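Local structure of CAS3 Metal dependent phosphohydrolase (Methanocaldococcus jannaschii, 3S4L) at residues M191-R194 and A195-T198. The protein is a metal-dependent HD-family nuclease of the CRISPR antiviral defence that cuts single-stranded DNA with magnesium and single-stranded RNA without added cations. Sequence-based numbering, arbitrary orientation.
Sequences MSVR and ARHT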
loop_
_atom_site.group_PDB
_atom_site.type_symbol
_atom_site.label_atom_id
_atom_site.label_comp_id
_atom_site.label_asym_id
_atom_site.label_seq_id
_atom_site.Cartn_x
_atom_site.Cartn_y
_atom_site.Cartn_z
ATOM N N MET A 191 -9.128 -4.246 9.351
ATOM C CA MET A 191 -7.891 -3.509 9.572
ATOM C C MET A 191 -8.111 -2.268 10.415
ATOM O O MET A 191 -7.413 -2.042 11.396
ATOM C CB MET A 191 -7.288 -3.093 8.232
ATOM C CG MET A 191 -6.467 -4.182 7.582
ATOM S SD MET A 191 -4.726 -4.018 7.988
ATOM C CE MET A 191 -4.315 -2.618 6.925
ATOM N N SER A 192 -9.086 -1.466 10.002
ATOM C CA SER A 192 -9.391 -0.185 10.627
ATOM C C SER A 192 -9.732 -0.351 12.091
ATOM O O SER A 192 -9.429 0.517 12.909
ATOM C CB SER A 192 -10.574 0.455 9.908
ATOM O OG SER A 192 -10.373 0.395 8.511
ATOM N N VAL A 193 -10.374 -1.467 12.414
ATOM C CA VAL A 193 -10.725 -1.769 13.793
ATOM C C VAL A 193 -9.493 -2.056 14.626
ATOM O O VAL A 193 -9.211 -1.361 15.603
ATOM C CB VAL A 193 -11.630 -2.998 13.881
ATOM C CG1 VAL A 193 -11.656 -3.519 15.307
ATOM C CG2 VAL A 193 -13.029 -2.662 13.399
ATOM N N ARG A 194 -8.760 -3.088 14.225
ATOM C CA ARG A 194 -7.610 -3.543 14.988
ATOM C C ARG A 194 -6.570 -2.440 15.102
ATOM O O ARG A 194 -5.632 -2.528 15.900
ATOM C CB ARG A 194 -7.041 -4.833 14.386
ATOM C CG ARG A 194 -8.098 -5.949 14.329
ATOM C CD ARG A 194 -7.519 -7.334 14.614
ATOM N NE ARG A 194 -7.411 -8.144 13.401
ATOM C CZ ARG A 194 -7.007 -9.413 13.365
ATOM N NH1 ARG A 194 -6.668 -10.045 14.484
ATOM N NH2 ARG A 194 -6.941 -10.052 12.202
ATOM N N ALA A 195 -6.763 -1.383 14.320
ATOM C CA ALA A 195 -5.867 -0.232 14.355
ATOM C C ALA A 195 -6.400 0.898 15.249
ATOM O O ALA A 195 -5.624 1.606 15.889
ATOM C CB ALA A 195 -5.597 0.264 12.946
ATOM N N ARG A 196 -7.721 1.062 15.284
ATOM C CA ARG A 196 -8.371 1.972 16.228
ATOM C C ARG A 196 -8.071 1.580 17.669
ATOM O O ARG A 196 -7.996 2.428 18.552
ATOM C CB ARG A 196 -9.890 1.908 16.066
ATOM C CG ARG A 196 -10.478 2.637 14.882
ATOM C CD ARG A 196 -11.948 2.992 15.151
ATOM N NE ARG A 196 -12.761 1.834 15.525
ATOM C CZ ARG A 196 -13.349 1.023 14.648
ATOM N NH1 ARG A 196 -13.203 1.243 13.350
ATOM N NH2 ARG A 196 -14.076 -0.009 15.065
ATOM N N HIS A 197 -7.915 0.281 17.894
ATOM C CA HIS A 197 -7.962 -0.290 19.237
ATOM C C HIS A 197 -6.656 -0.273 20.028
ATOM O O HIS A 197 -6.665 -0.126 21.255
ATOM C CB HIS A 197 -8.561 -1.704 19.204
ATOM C CG HIS A 197 -10.054 -1.723 19.337
ATOM N ND1 HIS A 197 -10.902 -1.382 18.303
ATOM C CD2 HIS A 197 -10.851 -2.020 20.392
ATOM C CE1 HIS A 197 -12.155 -1.482 18.711
ATOM N NE2 HIS A 197 -12.152 -1.866 19.975
ATOM N N THR A 198 -5.536 -0.424 19.337
ATOM C CA THR A 198 -4.242 -0.392 20.002
ATOM C C THR A 198 -4.122 0.791 20.965
ATOM O O THR A 198 -4.529 1.912 20.642
ATOM C CB THR A 198 -3.097 -0.313 18.984
ATOM O OG1 THR A 198 -2.392 0.924 19.151
ATOM C CG2 THR A 198 -3.644 -0.395 17.573
#
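Ala195 CB lies 3.3 Å from Met191 O, one turn back in helix 181-197, part of the mainly helical HD domain of this Cas3 nuclease, and both side chains face helix 110-121. The long, flexible Met191 lies against Phe114, Ala117 and Met121 there, and its side chain is about 11 Å from that of His123, a ligand of the catalytic metal; the small methyl of Ala195, which needs little room, rests on Leu118. Ser192, also buried, suits its place because its hydroxyl returns to the helix, bonding Val188 O, while Ser192 O accepts Arg196 N at 3.0 Å. The Arg196 methylene CG also packs on that oxygen, Ser192 O, at 3.1 Å. Val193 turns its two methyls to different partners. Val193 CG2, beside the backbone N, meets NH2 of Arg196 at 3.3 Å, and one face of that guanidinium lies over Val193 CA, offset toward the rim; a bend at chi3 (-54°) brings the group back across the valine, and its NH1 reaches Leu140 O weakly. Val193 CG1, anti to the backbone N (chi1 164°), runs alongside the imidazole, 3.8 Å from His197 ND1. Val193 O takes a weak bond from His197 N and a second from the ring: His197 ND1 donates at 3.2 Å, with the oxygen close to the imidazole plane but the nitrogen standing 52° out of the carbonyl plane. Arg194, exposed as befits a long charged chain on the outer surface, has a weak, long ion pair with Glu190, and Arg194 O lies 3.4 Å from the Thr198 CG2 methyl.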